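Local coordinates for putative flagella-related protein H (Methanocaldococcus jannaschii DSM 2661, PDB 4WIA) that probably binds ATP with magnesium and hydrolyses it as an accessory component of the archaellum, the archaeal flagellum, at residues E5-D10 with I24-L29; K121-F126 with K156-C161; L11-L16 with S76-I81. All coordinates share one frame; numbering follows the deposited sequence.

Contact 1. Residues E5-D10 with I24-L29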
loop_
_atom_site.group_PDB
_atom_site.type_symbol
_atom_site.label_atom_id
_atom_site.label_comp_id
_atom_site.label_asym_id
_atom_site.label_seq_id
_atom_site.Cartn_x
_atom_site.Cartn_y
_atom_site.Cartn_z
ATOM N N GLU A 5 -13.196 -3.462 -10.946
ATOM C CA GLU A 5 -12.857 -3.225 -12.376
ATOM C C GLU A 5 -11.885 -2.055 -12.654
ATOM O O GLU A 5 -11.574 -1.806 -13.812
ATOM C CB GLU A 5 -14.135 -3.120 -13.233
ATOM C CG GLU A 5 -14.908 -1.813 -13.198
ATOM C CD GLU A 5 -16.344 -2.022 -13.665
ATOM O OE1 GLU A 5 -17.242 -2.092 -12.788
ATOM O OE2 GLU A 5 -16.588 -2.172 -14.892
ATOM N N LEU A 6 -11.354 -1.391 -11.623
ATOM C CA LEU A 6 -10.316 -0.349 -11.794
ATOM C C LEU A 6 -8.989 -0.751 -11.227
ATOM O O LEU A 6 -8.867 -1.011 -10.045
ATOM C CB LEU A 6 -10.763 0.947 -11.085
ATOM C CG LEU A 6 -10.542 2.244 -11.850
ATOM C CD1 LEU A 6 -11.404 2.198 -13.101
ATOM C CD2 LEU A 6 -10.928 3.482 -11.018
ATOM N N ALA A 7 -7.973 -0.779 -12.053
ATOM C CA ALA A 7 -6.676 -1.043 -11.552
ATOM C C ALA A 7 -6.004 0.270 -11.113
ATOM O O ALA A 7 -5.967 1.217 -11.871
ATOM C CB ALA A 7 -5.849 -1.693 -12.624
ATOM N N ARG A 8 -5.463 0.273 -9.903
ATOM C CA ARG A 8 -4.882 1.464 -9.295
ATOM C C ARG A 8 -3.425 1.659 -9.581
ATOM O O ARG A 8 -2.640 0.716 -9.651
ATOM C CB ARG A 8 -5.146 1.398 -7.849
ATOM C CG ARG A 8 -6.653 1.387 -7.593
ATOM C CD ARG A 8 -6.932 1.990 -6.249
ATOM N NE ARG A 8 -7.355 3.397 -6.377
ATOM C CZ ARG A 8 -7.364 4.265 -5.374
ATOM N NH1 ARG A 8 -6.928 3.887 -4.170
ATOM N NH2 ARG A 8 -7.754 5.529 -5.579
ATOM N N ILE A 9 -3.099 2.889 -9.887
ATOM C CA ILE A 9 -1.767 3.295 -10.204
ATOM C C ILE A 9 -1.276 4.425 -9.243
ATOM O O ILE A 9 -0.223 5.032 -9.496
ATOM C CB ILE A 9 -1.677 3.812 -11.653
ATOM C CG1 ILE A 9 -2.710 4.900 -11.898
ATOM C CG2 ILE A 9 -1.902 2.690 -12.635
ATOM C CD1 ILE A 9 -2.167 6.120 -12.589
ATOM N N ASP A 10 -1.984 4.625 -8.148
ATOM C CA ASP A 10 -1.757 5.750 -7.268
ATOM C C ASP A 10 -0.378 5.835 -6.672
ATOM O O ASP A 10 0.087 4.899 -6.109
ATOM C CB ASP A 10 -2.676 5.630 -6.069
ATOM C CG ASP A 10 -4.082 5.356 -6.424
ATOM O OD1 ASP A 10 -4.400 4.846 -7.481
ATOM O OD2 ASP A 10 -4.902 5.638 -5.596
ATOM N N ILE A 24 -6.862 2.659 -14.193
ATOM C CA ILE A 24 -6.933 2.143 -15.514
ATOM C C ILE A 24 -7.953 1.004 -15.496
ATOM O O ILE A 24 -7.875 0.159 -14.631
ATOM C CB ILE A 24 -5.581 1.588 -15.929
ATOM C CG1 ILE A 24 -4.547 2.695 -16.058
ATOM C CG2 ILE A 24 -5.711 0.833 -17.263
ATOM C CD1 ILE A 24 -4.785 3.653 -17.212
ATOM N N PRO A 25 -8.953 1.035 -16.398
ATOM C CA PRO A 25 -9.930 -0.056 -16.376
ATOM C C PRO A 25 -9.300 -1.375 -16.752
ATOM O O PRO A 25 -8.505 -1.482 -17.710
ATOM C CB PRO A 25 -10.977 0.342 -17.428
ATOM C CG PRO A 25 -10.805 1.805 -17.604
ATOM C CD PRO A 25 -9.334 2.088 -17.354
ATOM N N HIS A 26 -9.632 -2.374 -15.972
ATOM C CA HIS A 26 -9.355 -3.746 -16.364
ATOM C C HIS A 26 -9.844 -4.017 -17.804
ATOM O O HIS A 26 -10.859 -3.496 -18.209
ATOM C CB HIS A 26 -9.970 -4.709 -15.337
ATOM C CG HIS A 26 -9.128 -4.842 -14.103
ATOM N ND1 HIS A 26 -9.558 -4.505 -12.842
ATOM C CD2 HIS A 26 -7.857 -5.259 -13.954
ATOM C CE1 HIS A 26 -8.580 -4.676 -11.970
ATOM N NE2 HIS A 26 -7.541 -5.148 -12.621
ATOM N N GLY A 27 -9.106 -4.844 -18.554
ATOM C CA GLY A 27 -9.425 -5.125 -19.927
ATOM C C GLY A 27 -9.022 -4.028 -20.890
ATOM O O GLY A 27 -9.472 -4.016 -22.000
ATOM N N SER A 28 -8.223 -3.064 -20.472
ATOM C CA SER A 28 -7.846 -1.994 -21.383
ATOM C C SER A 28 -6.707 -2.460 -22.321
ATOM O O SER A 28 -5.784 -3.182 -21.888
ATOM C CB SER A 28 -7.394 -0.763 -20.581
ATOM O OG SER A 28 -8.511 -0.122 -19.938
ATOM N N LEU A 29 -6.786 -2.022 -23.561
ATOM C CA LEU A 29 -5.679 -1.986 -24.440
ATOM C C LEU A 29 -5.297 -0.519 -24.695
ATOM O O LEU A 29 -5.974 0.222 -25.433
ATOM C CB LEU A 29 -6.011 -2.649 -25.764
ATOM C CG LEU A 29 -4.891 -2.574 -26.822
ATOM C CD1 LEU A 29 -3.647 -3.332 -26.418
ATOM C CD2 LEU A 29 -5.407 -3.110 -28.157
#

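Contact 2. Residues K121-F126 with K156-C161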
loop_
_atom_site.group_PDB
_atom_site.type_symbol
_atom_site.label_atom_id
_atom_site.label_comp_id
_atom_site.label_asym_id
_atom_site.label_seq_id
_atom_site.Cartn_x
_atom_site.Cartn_y
_atom_site.Cartn_z
ATOM N N LYS A 121 0.850 -12.324 -15.766
ATOM C CA LYS A 121 0.798 -11.098 -14.964
ATOM C C LYS A 121 -0.433 -10.295 -15.264
ATOM O O LYS A 121 -1.143 -10.611 -16.234
ATOM C CB LYS A 121 2.040 -10.232 -15.211
ATOM C CG LYS A 121 3.358 -10.947 -15.060
ATOM C CD LYS A 121 3.421 -11.721 -13.769
ATOM C CE LYS A 121 4.856 -12.092 -13.463
ATOM N NZ LYS A 121 4.900 -13.076 -12.348
ATOM N N ASP A 122 -0.728 -9.285 -14.405
ATOM C CA ASP A 122 -1.958 -8.484 -14.536
ATOM C C ASP A 122 -1.834 -7.542 -15.678
ATOM O O ASP A 122 -2.807 -7.249 -16.353
ATOM C CB ASP A 122 -2.269 -7.702 -13.277
ATOM C CG ASP A 122 -2.415 -8.587 -12.063
ATOM O OD1 ASP A 122 -3.102 -9.636 -12.169
ATOM O OD2 ASP A 122 -1.792 -8.253 -11.029
ATOM N N VAL A 123 -0.639 -7.090 -15.953
ATOM C CA VAL A 123 -0.442 -6.020 -16.891
ATOM C C VAL A 123 0.701 -6.403 -17.760
ATOM O O VAL A 123 1.746 -6.768 -17.234
ATOM C CB VAL A 123 -0.064 -4.707 -16.144
ATOM C CG1 VAL A 123 0.192 -3.581 -17.119
ATOM C CG2 VAL A 123 -1.180 -4.286 -15.185
ATOM N N ILE A 124 0.552 -6.246 -19.076
ATOM C CA ILE A 124 1.635 -6.561 -19.985
ATOM C C ILE A 124 1.962 -5.388 -20.861
ATOM O O ILE A 124 1.107 -4.872 -21.564
ATOM C CB ILE A 124 1.265 -7.777 -20.871
ATOM C CG1 ILE A 124 0.884 -8.984 -19.984
ATOM C CG2 ILE A 124 2.416 -8.147 -21.776
ATOM C CD1 ILE A 124 -0.591 -9.112 -19.724
ATOM N N ILE A 125 3.237 -4.994 -20.867
ATOM C CA ILE A 125 3.651 -3.799 -21.587
ATOM C C ILE A 125 4.581 -4.191 -22.756
ATOM O O ILE A 125 5.565 -4.855 -22.494
ATOM C CB ILE A 125 4.386 -2.884 -20.609
ATOM C CG1 ILE A 125 3.412 -2.407 -19.526
ATOM C CG2 ILE A 125 4.976 -1.684 -21.316
ATOM C CD1 ILE A 125 3.984 -1.597 -18.380
ATOM N N PHE A 126 4.324 -3.686 -23.982
ATOM C CA PHE A 126 5.241 -3.828 -25.071
ATOM C C PHE A 126 5.774 -2.471 -25.492
ATOM O O PHE A 126 5.058 -1.680 -26.081
ATOM C CB PHE A 126 4.585 -4.504 -26.288
ATOM C CG PHE A 126 4.027 -5.859 -25.967
ATOM C CD1 PHE A 126 4.842 -6.941 -25.946
ATOM C CD2 PHE A 126 2.730 -6.013 -25.562
ATOM C CE1 PHE A 126 4.386 -8.200 -25.604
ATOM C CE2 PHE A 126 2.268 -7.262 -25.189
ATOM C CZ PHE A 126 3.117 -8.356 -25.200
ATOM N N LYS A 156 -9.596 -9.669 -18.532
ATOM C CA LYS A 156 -9.418 -8.612 -17.500
ATOM C C LYS A 156 -7.975 -8.114 -17.305
ATOM O O LYS A 156 -7.701 -7.208 -16.507
ATOM C CB LYS A 156 -10.002 -9.051 -16.165
ATOM C CG LYS A 156 -11.449 -9.411 -16.289
ATOM C CD LYS A 156 -12.298 -8.159 -16.318
ATOM C CE LYS A 156 -13.796 -8.496 -16.470
ATOM N NZ LYS A 156 -14.112 -9.703 -15.637
ATOM N N LYS A 157 -7.062 -8.682 -18.069
ATOM C CA LYS A 157 -5.721 -8.164 -18.126
ATOM C C LYS A 157 -5.696 -6.805 -18.791
ATOM O O LYS A 157 -6.603 -6.433 -19.520
ATOM C CB LYS A 157 -4.805 -9.067 -18.974
ATOM C CG LYS A 157 -4.912 -10.565 -18.797
ATOM C CD LYS A 157 -4.176 -10.980 -17.561
ATOM C CE LYS A 157 -4.208 -12.475 -17.387
ATOM N NZ LYS A 157 -3.249 -12.648 -16.300
ATOM N N ILE A 158 -4.590 -6.132 -18.592
ATOM C CA ILE A 158 -4.352 -4.878 -19.221
ATOM C C ILE A 158 -3.134 -4.977 -20.109
ATOM O O ILE A 158 -2.145 -5.484 -19.676
ATOM C CB ILE A 158 -4.106 -3.791 -18.148
ATOM C CG1 ILE A 158 -5.419 -3.519 -17.429
ATOM C CG2 ILE A 158 -3.582 -2.513 -18.792
ATOM C CD1 ILE A 158 -5.273 -2.852 -16.073
ATOM N N ILE A 159 -3.224 -4.459 -21.332
ATOM C CA ILE A 159 -2.081 -4.418 -22.220
ATOM C C ILE A 159 -1.748 -3.006 -22.656
ATOM O O ILE A 159 -2.619 -2.227 -22.972
ATOM C CB ILE A 159 -2.301 -5.329 -23.452
ATOM C CG1 ILE A 159 -2.300 -6.767 -22.989
ATOM C CG2 ILE A 159 -1.204 -5.145 -24.488
ATOM C CD1 ILE A 159 -2.661 -7.768 -24.052
ATOM N N ILE A 160 -0.459 -2.694 -22.699
ATOM C CA ILE A 160 -0.036 -1.376 -23.018
ATOM C C ILE A 160 1.069 -1.495 -24.048
ATOM O O ILE A 160 2.054 -2.125 -23.752
ATOM C CB ILE A 160 0.534 -0.666 -21.723
ATOM C CG1 ILE A 160 -0.497 -0.669 -20.602
ATOM C CG2 ILE A 160 0.933 0.751 -22.043
ATOM C CD1 ILE A 160 -0.031 -0.078 -19.262
ATOM N N CYS A 161 0.939 -0.827 -25.202
ATOM C CA CYS A 161 1.991 -0.797 -26.205
ATOM C C CYS A 161 2.388 0.614 -26.572
ATOM O O CYS A 161 1.566 1.525 -26.622
ATOM C CB CYS A 161 1.534 -1.438 -27.493
ATOM S SG CYS A 161 0.825 -3.094 -27.407
HETATM O O HOH W 1 -4.590 -11.074 -13.991
#

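Contact 3. Residues L11-L16 with S76-I81. With SO4 (sulfate ion), chain D; SO4 (sulfate ion), chain G.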
loop_
_atom_site.group_PDB
_atom_site.type_symbol
_atom_site.label_atom_id
_atom_site.label_comp_id
_atom_site.label_asym_id
_atom_site.label_seq_id
_atom_site.Cartn_x
_atom_site.Cartn_y
_atom_site.Cartn_z
ATOM N N LEU A 11 0.212 7.013 -6.721
ATOM C CA LEU A 11 1.381 7.346 -5.947
ATOM C C LEU A 11 1.217 8.644 -5.187
ATOM O O LEU A 11 0.502 9.558 -5.610
ATOM C CB LEU A 11 2.564 7.499 -6.910
ATOM C CG LEU A 11 2.919 6.317 -7.791
ATOM C CD1 LEU A 11 4.099 6.671 -8.660
ATOM C CD2 LEU A 11 3.287 5.110 -6.963
ATOM N N SER A 12 1.937 8.768 -4.078
ATOM C CA SER A 12 1.898 9.976 -3.323
ATOM C C SER A 12 2.362 11.179 -4.151
ATOM O O SER A 12 1.826 12.268 -4.007
ATOM C CB SER A 12 2.763 9.869 -2.070
ATOM O OG SER A 12 2.235 8.998 -1.098
ATOM N N ARG A 13 3.375 10.978 -4.965
ATOM C CA ARG A 13 4.125 12.056 -5.551
ATOM C C ARG A 13 3.439 12.715 -6.710
ATOM O O ARG A 13 3.879 13.743 -7.158
ATOM C CB ARG A 13 5.461 11.553 -6.044
ATOM C CG ARG A 13 5.399 10.765 -7.354
ATOM C CD ARG A 13 6.746 10.163 -7.669
ATOM N NE ARG A 13 7.010 9.035 -6.782
ATOM C CZ ARG A 13 8.151 8.343 -6.742
ATOM N NH1 ARG A 13 9.132 8.619 -7.593
ATOM N NH2 ARG A 13 8.295 7.364 -5.879
ATOM N N ASP A 14 2.383 12.156 -7.242
ATOM C CA ASP A 14 1.680 12.823 -8.284
ATOM C C ASP A 14 0.202 12.504 -8.198
ATOM O O ASP A 14 -0.218 11.674 -7.437
ATOM C CB ASP A 14 2.252 12.513 -9.696
ATOM C CG ASP A 14 2.043 11.076 -10.143
ATOM O OD1 ASP A 14 0.903 10.553 -10.036
ATOM O OD2 ASP A 14 3.034 10.462 -10.665
ATOM N N ASP A 15 -0.580 13.198 -8.991
ATOM C CA ASP A 15 -2.028 12.933 -9.070
ATOM C C ASP A 15 -2.461 12.361 -10.446
ATOM O O ASP A 15 -3.566 12.570 -10.895
ATOM C CB ASP A 15 -2.793 14.230 -8.714
ATOM C CG ASP A 15 -2.632 15.331 -9.763
ATOM O OD1 ASP A 15 -1.860 15.212 -10.710
ATOM O OD2 ASP A 15 -3.383 16.292 -9.719
ATOM N N LEU A 16 -1.602 11.587 -11.079
ATOM C CA LEU A 16 -1.936 10.977 -12.371
ATOM C C LEU A 16 -3.192 10.103 -12.283
ATOM O O LEU A 16 -3.990 10.094 -13.214
ATOM C CB LEU A 16 -0.799 10.153 -12.922
ATOM C CG LEU A 16 -1.023 9.626 -14.362
ATOM C CD1 LEU A 16 -1.206 10.745 -15.376
ATOM C CD2 LEU A 16 0.110 8.740 -14.809
ATOM N N SER A 76 16.858 5.945 -11.908
ATOM C CA SER A 76 17.125 7.341 -12.223
ATOM C C SER A 76 15.848 8.172 -12.027
ATOM O O SER A 76 15.931 9.314 -11.677
ATOM C CB SER A 76 17.600 7.519 -13.658
ATOM O OG SER A 76 16.532 7.271 -14.580
ATOM N N LEU A 77 14.701 7.548 -12.234
ATOM C CA LEU A 77 13.409 8.156 -11.982
ATOM C C LEU A 77 12.884 7.943 -10.558
ATOM O O LEU A 77 11.775 8.406 -10.200
ATOM C CB LEU A 77 12.388 7.564 -12.958
ATOM C CG LEU A 77 12.783 7.797 -14.413
ATOM C CD1 LEU A 77 11.809 7.149 -15.353
ATOM C CD2 LEU A 77 12.920 9.259 -14.771
ATOM N N ASN A 78 13.662 7.281 -9.717
ATOM C CA ASN A 78 13.160 6.954 -8.418
ATOM C C ASN A 78 11.908 6.125 -8.466
ATOM O O ASN A 78 11.011 6.271 -7.648
ATOM C CB ASN A 78 12.885 8.240 -7.650
ATOM C CG ASN A 78 13.344 8.125 -6.237
ATOM O OD1 ASN A 78 14.512 8.510 -5.872
ATOM N ND2 ASN A 78 12.546 7.421 -5.466
ATOM N N TYR A 79 11.878 5.203 -9.428
ATOM C CA TYR A 79 10.870 4.199 -9.500
ATOM C C TYR A 79 11.581 2.881 -9.328
ATOM O O TYR A 79 11.365 1.965 -10.141
ATOM C CB TYR A 79 10.214 4.151 -10.897
ATOM C CG TYR A 79 9.371 5.310 -11.312
ATOM C CD1 TYR A 79 8.697 6.099 -10.374
ATOM C CD2 TYR A 79 9.269 5.658 -12.652
ATOM C CE1 TYR A 79 7.903 7.148 -10.761
ATOM C CE2 TYR A 79 8.513 6.753 -13.050
ATOM C CZ TYR A 79 7.827 7.481 -12.094
ATOM O OH TYR A 79 7.086 8.580 -12.469
ATOM N N SER A 80 12.378 2.713 -8.292
ATOM C CA SER A 80 13.230 1.557 -8.266
ATOM C C SER A 80 12.422 0.236 -8.055
ATOM O O SER A 80 11.456 0.165 -7.310
ATOM C CB SER A 80 14.405 1.755 -7.298
ATOM O OG SER A 80 14.006 1.443 -5.977
ATOM N N ILE A 81 12.791 -0.800 -8.820
ATOM C CA ILE A 81 11.984 -2.033 -8.873
ATOM C C ILE A 81 12.788 -3.315 -8.628
ATOM O O ILE A 81 12.411 -4.393 -9.083
ATOM C CB ILE A 81 11.240 -2.111 -10.180
ATOM C CG1 ILE A 81 12.081 -1.695 -11.416
ATOM C CG2 ILE A 81 9.988 -1.207 -10.096
ATOM C CD1 ILE A 81 13.332 -2.487 -11.715
HETATM S S SO4 D . 5.266 7.417 -3.821
HETATM O O1 SO4 D . 5.826 7.788 -2.504
HETATM O O2 SO4 D . 5.143 8.627 -4.665
HETATM O O3 SO4 D . 6.163 6.443 -4.483
HETATM O O4 SO4 D . 3.930 6.808 -3.635
HETATM S S SO4 G . 14.198 -1.571 -4.133
HETATM O O1 SO4 G . 14.250 -0.937 -5.426
HETATM O O2 SO4 G . 13.491 -0.713 -3.228
HETATM O O3 SO4 G . 15.544 -1.821 -3.662
HETATM O O4 SO4 G . 13.407 -2.766 -4.060
HETATM O O HOH W 2 5.792 10.533 -10.991
#

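Contact 1. Residues E5-D10 with I24-L29
His26 lays its imidazole beside the backbone of Glu5 and Leu6 and passes over the methyl of Ala7. Its CG stands anti to its own carbonyl carbon and beside the backbone N (chi1 -79°). Ala7 CB sits over one ring face, 4.2 Å from the centroid of the His26 ring and 26° off its normal, a CH-pi contact in which NE2 is the nearest ring atom. Glu5 CA lies at the ring edge, in its plane, and ND1 of His26 comes to 3.4 Å from Glu5 C. The bond to CB of Glu5 points away from 24-29.

The backbones pair as a short antiparallel bridge. Ala7 and Ile24 form the hydrogen-bonded pair, Ala7 N giving to Ile24 O at 2.7 Å and Ile24 N returning to Ala7 O at 2.9 Å. His26 N adds a third bond, to Glu5 O at 3.0 Å. Leu6 and Pro25 make the non-hydrogen-bonded pair, where Leu6 CD1 rests 4.2 Å from Pro25 CA. Ile9 CG2 also meets Ile24 CG1 at 4.3 Å. Segment 24-29 then leaves through a type II turn from Pro25 to Ser28, with Gly27 at positive phi; Ser28 OG gives a short bond to Pro25 O.

This two-stranded sheet lies against the central mixed sheet: Ala7, Ile24 and His26 all touch Ile158 of strand 158-163, while Phe51 of helix 40-53 packs on Ala7, Ile9 and Ile24.

Contact 2. Residues K121-F126 with K156-C161
Lys157 reaches across to the backbone of Lys121 and ties the two segments together just before their strands begin. Its NZ donates to Lys121 O at 2.9 Å, approaching from above the carbonyl plane, and also to Tyr119 O. A bend at chi2 (-79°) turns CD back toward that carbonyl. Water 1 is a third partner of the ammonium, accepting from Lys157 NZ at 3.1 Å and donating to Asp122 OD1. The lysine and aspartate thus meet through solvent, and the other carboxylate oxygen of Asp122, OD2, accepts from the backbone of Ser57.

Beyond this polar end the backbones run in parallel register. Ile158 N gives to Asp122 O, Ile124 N to Ile158 O, Ile160 N to Ile124 O and Phe126 N to Ile160 O, with CA-H...O contacts to the same carbonyls. Strands 123-127 and 158-163 are thereby neighbours in the parallel part of the central sheet of a P-loop NTPase domain, between strands 58-62 and 29-33. The side chain of Ile125 is about 8 Å from that of Ser41, a magnesium ligand by similarity.

On the face with Val123 and Ile125, Ile125 CG1 lies side by side with Ile160, 4.0 Å from its CB, while Ile160 CD1 reaches Val123 CG1 at 4.1 Å; Phe51 and Ala48 of helix 40-53 pack here. On the opposite face Phe126 CG is anti to its carbonyl carbon (chi1 -58°). Ile159 CG2 comes up at the edge of the Phe126 ring, 4.1 Å from CE2. Cys161 SG approaches obliquely as a sulfur-aromatic contact, 3.9 Å from Phe126 CD2. Phe149 of helix 142-153 touches Phe126, Ile159 and Cys161.

Contact 3. Residues L11-L16 with S76-I81
Arg13 swings its CG between its own backbone N and carbonyl carbon, the crowded position (chi1 76°), keeps CD extended, and bends at chi3 (74°) to set NE; the guanidinium then lies with a sulfate and the carbonyl of Asn78 at its edges. NH1 donates to Asn78 O at 3.0 Å, from above the carbonyl plane, and also serves Ile223 O; NH2 adds only a weak bond to Asn78 O. Along another edge of the same flat group NE gives to O2 of the chain D sulfate at 2.9 Å and NH2 to its O3 at 2.7 Å. The backbone N of Ser12 and of Arg13 hold this sulfate as well. Together with Asn78 O and Ile223 O, the anion probably limits the rotation of the guanidinium, and it may balance its charge. Lys84 and Arg55 of the second subunit also bond to the sulfate.

Tyr79 crosses Arg13 obliquely, the two planes 41° apart, with CE1 over one guanidinium face at 3.7 Å from Arg13 NH1. The same ring carbon, CE1, touches Leu11 CD1 at 4.4 Å. Water 2 lies at the edge of the ring and in its plane, accepting from Tyr79 OH and donating to Asp14 OD2, each at 2.8 Å; Tyr79 OH is also bonded to Ile225 N. Asp14 OD2 pairs with Arg46 of helix 40-53 too, while Asp14 OD1 accepts from Leu16 N in an Asx turn.

Both segments are connecting loops. Leu11 to Asp14 form a type I turn ahead of helix 16-19, and Asn78, with positive phi, lies just after a helix in a Schellman motif. Arg13 thus bonds to the carbonyl of the residue that follows the helix, joining two loops of the P-loop domain at a subunit interface occupied by a sulfate, probably from the crystallisation liquor.

From the N terminus the chain first runs through strand 6-7 and the turn at 11-14, then through helix 16-19 back to strand 24-25, where contact 1 closes this early loop. Contact 3 opens inside that loop, at 11-16, and closes only at 76-81, so the two cross; Ile9 and Leu16 touch where they meet. Contact 2 follows in series, opening at 121-126 and closing at 156-161 after a largely helical excursion. It abuts contact 1, with Ile159 N probably bonded to Ser28 O, but stays about 10 Å from contact 3 at the nearest atoms. Together they tie the N-terminal segment to the central sheet and to the end of helix 67-76.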